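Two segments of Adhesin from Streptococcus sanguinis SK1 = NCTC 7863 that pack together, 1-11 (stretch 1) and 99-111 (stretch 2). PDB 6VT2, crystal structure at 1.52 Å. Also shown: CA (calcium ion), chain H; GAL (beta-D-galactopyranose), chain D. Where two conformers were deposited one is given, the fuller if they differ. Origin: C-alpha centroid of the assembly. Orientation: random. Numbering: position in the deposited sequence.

Stretch 1 1-11: TDTTPPTITLP
Stretch 2 (99-111) YVRAEDAAGNITA

Stretch 1 is loop through Pro6, extended strand over Thr7 to Thr9, then loop; stretch 2 is strand from Tyr99 to Asp104, followed by a type I turn from Asp104 to Gly107 and an extended return through Ala111. The two strands run roughly antiparallel (146° between N-to-C directions), their axes 7.7 Å apart at closest approach, and no backbone-to-backbone hydrogen bond joins the stretches. In the register, Asp2 CA lies 6.5 Å from Ala106 CA, Pro5 CA lies 4.6 Å from Asn108 CA, and Pro6 CA lies 6.1 Å from Ala102 CA. Gly107 closes the turn at phi/psi 93/6, where a CB would jam against the preceding carbonyl O; Gly107 N donates to Asp104 O (3.1 Å). The return is held to the strand by Asp104 N to Asn108 O (3.0 Å) and Thr110 N to Ala102 O (3.0 Å).

Calcium ties the polar end together: Asp2 (chi1 t) binds it through OD1 and OD2 (both 2.7 Å), Thr4 through O (2.5 Å) and Asp104 (chi1 p) through OD2 (2.1 Å), joined by a water and ligands elsewhere in the structure. The shared ion explains why Asp2 OD2 and Asp104 OD2 sit 3.4 Å apart without a hydrogen bond. Asn108 (chi1 m) spans the stretches: its ND2 donates to Asp2 O (3.1 Å, 170°) and to Asp104 OD2 (2.9 Å, 178°). Thr4 N donates to Asp2 OD1 (3.1 Å), steadying that carboxylate.

Beyond the ion the contact becomes apolar. Pro6 CG meets Ala102 CB at 3.9 Å, while Pro6 O lies 3.2 Å from Thr110 CG2. Ile8 (chi1 m, chi2 t) places CD1 3.8 Å from Ala102 CB and CG2 4.1 Å from Val100 CG1; Leu10 (p, t) brings CD1 within 3.5 Å of Val100 CG2 (Val100 chi1 t).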

# COMPACT_ATOMS: atom_id res chain seq x y z
N THR A 1 -2.37 -71.74 8.79
CA THR A 1 -3.26 -70.74 8.14
C THR A 1 -3.16 -69.41 8.88
O THR A 1 -2.50 -69.35 9.91
CB THR A 1 -4.71 -71.24 8.03
OG1 THR A 1 -5.40 -71.10 9.27
CG2 THR A 1 -4.80 -72.67 7.57
N ASP A 2 -3.76 -68.40 8.31
CA ASP A 2 -3.77 -67.05 8.89
C ASP A 2 -4.62 -67.04 10.16
O ASP A 2 -5.77 -67.31 10.05
CB ASP A 2 -4.32 -66.17 7.80
CG ASP A 2 -4.13 -64.76 8.15
OD1 ASP A 2 -3.80 -64.53 9.32
OD2 ASP A 2 -4.27 -63.99 7.24
N THR A 3 -4.02 -66.74 11.32
CA THR A 3 -4.72 -66.66 12.61
C THR A 3 -4.46 -65.30 13.24
O THR A 3 -4.68 -65.15 14.42
CB THR A 3 -4.27 -67.83 13.49
OG1 THR A 3 -2.86 -67.81 13.62
CG2 THR A 3 -4.68 -69.16 12.92
N THR A 4 -4.03 -64.35 12.42
CA THR A 4 -3.61 -63.06 13.00
C THR A 4 -4.55 -61.97 12.54
O THR A 4 -4.66 -61.83 11.53
CB THR A 4 -2.20 -62.73 12.51
OG1 THR A 4 -1.38 -63.79 12.98
CG2 THR A 4 -1.69 -61.43 13.09
N PRO A 5 -5.19 -61.18 13.38
CA PRO A 5 -6.03 -60.13 12.85
C PRO A 5 -5.23 -58.99 12.23
O PRO A 5 -4.09 -58.93 12.42
CB PRO A 5 -6.81 -59.73 14.10
CG PRO A 5 -5.93 -60.06 15.26
CD PRO A 5 -5.15 -61.27 14.83
N PRO A 6 -5.88 -58.10 11.46
CA PRO A 6 -5.21 -56.99 10.87
C PRO A 6 -4.62 -55.99 11.87
O PRO A 6 -5.02 -56.01 12.97
CB PRO A 6 -6.27 -56.24 10.05
CG PRO A 6 -7.34 -57.26 9.82
CD PRO A 6 -7.29 -58.14 11.04
N THR A 7 -3.66 -55.23 11.40
CA THR A 7 -2.97 -54.19 12.18
C THR A 7 -3.61 -52.85 11.82
O THR A 7 -3.59 -52.52 10.66
CB THR A 7 -1.47 -54.20 11.89
OG1 THR A 7 -0.97 -55.48 12.26
CG2 THR A 7 -0.72 -53.12 12.64
N ILE A 8 -4.07 -52.13 12.82
CA ILE A 8 -4.78 -50.87 12.63
C ILE A 8 -3.94 -49.75 13.24
O ILE A 8 -3.51 -49.85 14.39
CB ILE A 8 -6.16 -50.89 13.30
CG1 ILE A 8 -7.01 -52.05 12.82
CG2 ILE A 8 -6.92 -49.57 13.04
CD1 ILE A 8 -8.21 -52.25 13.62
N THR A 9 -3.77 -48.71 12.41
CA THR A 9 -2.99 -47.53 12.79
C THR A 9 -3.92 -46.28 12.69
O THR A 9 -4.61 -46.19 11.73
CB THR A 9 -1.73 -47.31 11.96
OG1 THR A 9 -0.92 -48.45 12.23
CG2 THR A 9 -0.99 -46.07 12.38
N LEU A 10 -4.07 -45.55 13.80
CA LEU A 10 -5.02 -44.41 13.75
C LEU A 10 -4.64 -43.40 14.83
O LEU A 10 -3.95 -43.78 15.72
CB LEU A 10 -6.45 -44.92 13.92
CG LEU A 10 -6.88 -45.22 15.35
CD1 LEU A 10 -8.38 -45.43 15.37
CD2 LEU A 10 -6.16 -46.42 15.90
N PRO A 11 -5.05 -42.12 14.69
CA PRO A 11 -4.69 -41.14 15.68
C PRO A 11 -5.42 -41.42 16.99
O PRO A 11 -6.49 -41.81 16.93
CB PRO A 11 -5.20 -39.80 15.16
CG PRO A 11 -6.09 -40.15 14.03
CD PRO A 11 -5.67 -41.51 13.53
N TYR A 99 -14.36 -46.93 18.77
CA TYR A 99 -13.48 -48.09 18.59
C TYR A 99 -13.46 -48.50 17.12
O TYR A 99 -14.49 -48.46 16.44
CB TYR A 99 -13.97 -49.22 19.46
CG TYR A 99 -13.76 -48.91 20.90
CD1 TYR A 99 -14.59 -48.08 21.59
CD2 TYR A 99 -12.64 -49.38 21.54
CE1 TYR A 99 -14.30 -47.69 22.90
CE2 TYR A 99 -12.36 -49.08 22.88
CZ TYR A 99 -13.17 -48.17 23.52
OH TYR A 99 -12.82 -47.86 24.79
N VAL A 100 -12.28 -48.88 16.66
CA VAL A 100 -12.07 -49.27 15.27
C VAL A 100 -11.64 -50.73 15.26
O VAL A 100 -10.69 -51.11 15.94
CB VAL A 100 -11.06 -48.35 14.58
CG1 VAL A 100 -10.94 -48.78 13.15
CG2 VAL A 100 -11.48 -46.89 14.65
N ARG A 101 -12.33 -51.52 14.44
CA ARG A 101 -11.99 -52.92 14.32
C ARG A 101 -11.82 -53.28 12.85
O ARG A 101 -12.37 -52.67 12.04
CB ARG A 101 -13.08 -53.82 14.91
CG ARG A 101 -13.42 -53.48 16.34
CD ARG A 101 -14.49 -54.46 16.77
NE ARG A 101 -13.95 -55.74 17.14
CZ ARG A 101 -14.70 -56.75 17.56
NH1 ARG A 101 -16.00 -56.62 17.63
NH2 ARG A 101 -14.15 -57.89 17.92
N ALA A 102 -11.02 -54.28 12.61
CA ALA A 102 -10.86 -54.72 11.25
C ALA A 102 -10.83 -56.24 11.23
O ALA A 102 -10.38 -56.87 12.19
CB ALA A 102 -9.60 -54.16 10.61
N GLU A 103 -11.28 -56.82 10.12
CA GLU A 103 -11.33 -58.27 9.95
C GLU A 103 -10.73 -58.65 8.61
O GLU A 103 -11.02 -58.01 7.59
CB GLU A 103 -12.76 -58.71 10.05
CG GLU A 103 -12.92 -60.26 9.95
CD GLU A 103 -14.39 -60.60 10.03
OE1 GLU A 103 -14.86 -61.43 9.22
OE2 GLU A 103 -15.12 -59.98 10.85
N ASP A 104 -9.89 -59.68 8.63
CA ASP A 104 -9.26 -60.17 7.40
C ASP A 104 -10.18 -61.19 6.74
O ASP A 104 -11.30 -61.47 7.19
CB ASP A 104 -7.83 -60.69 7.68
CG ASP A 104 -7.76 -61.96 8.49
OD1 ASP A 104 -8.81 -62.59 8.64
OD2 ASP A 104 -6.60 -62.22 8.96
N ALA A 105 -9.74 -61.70 5.58
CA ALA A 105 -10.64 -62.59 4.86
C ALA A 105 -10.73 -63.95 5.51
O ALA A 105 -11.71 -64.66 5.29
CB ALA A 105 -10.19 -62.75 3.41
N ALA A 106 -9.79 -64.29 6.38
CA ALA A 106 -9.84 -65.53 7.12
C ALA A 106 -10.76 -65.45 8.33
O ALA A 106 -10.95 -66.44 9.04
CB ALA A 106 -8.41 -65.93 7.53
N GLY A 107 -11.32 -64.26 8.60
CA GLY A 107 -12.26 -64.08 9.68
C GLY A 107 -11.63 -63.63 10.98
O GLY A 107 -12.35 -63.55 12.00
N ASN A 108 -10.34 -63.33 10.97
CA ASN A 108 -9.68 -62.84 12.16
C ASN A 108 -10.04 -61.38 12.37
O ASN A 108 -9.70 -60.55 11.53
CB ASN A 108 -8.17 -62.96 12.06
CG ASN A 108 -7.74 -64.38 11.79
OD1 ASN A 108 -7.99 -65.31 12.59
ND2 ASN A 108 -7.10 -64.55 10.67
N ILE A 109 -10.74 -61.06 13.46
CA ILE A 109 -11.15 -59.66 13.71
C ILE A 109 -10.35 -59.19 14.92
O ILE A 109 -10.03 -59.96 15.75
CB ILE A 109 -12.67 -59.54 13.92
CG1 ILE A 109 -13.11 -58.08 14.10
CG2 ILE A 109 -13.09 -60.35 15.11
CD1 ILE A 109 -14.58 -57.85 14.04
N THR A 110 -10.04 -57.92 14.95
CA THR A 110 -9.29 -57.35 16.07
C THR A 110 -10.19 -57.43 17.30
O THR A 110 -11.34 -57.23 17.20
CB THR A 110 -8.80 -55.96 15.71
OG1 THR A 110 -9.93 -55.21 15.33
CG2 THR A 110 -7.81 -55.98 14.58
N ALA A 111 -9.57 -57.62 18.44
CA ALA A 111 -10.31 -57.76 19.67
C ALA A 111 -10.86 -56.38 20.04
O ALA A 111 -10.21 -55.43 19.81
CB ALA A 111 -9.41 -58.26 20.76
CA CA H . -4.53 -61.97 8.99
C1 GAL D . -18.31 -45.70 27.92
C2 GAL D . -18.45 -44.21 28.31
C3 GAL D . -17.66 -43.32 27.36
C4 GAL D . -16.21 -43.82 27.25
C5 GAL D . -16.23 -45.29 26.83
C6 GAL D . -14.84 -45.93 26.70
O2 GAL D . -19.80 -43.78 28.22
O3 GAL D . -17.64 -41.98 27.82
O4 GAL D . -15.55 -43.68 28.48
O5 GAL D . -16.95 -46.06 27.79
O6 GAL D . -14.91 -47.25 26.17
O HOH W 1 -6.69 -63.60 5.87
O HOH W 2 -2.20 -61.96 8.98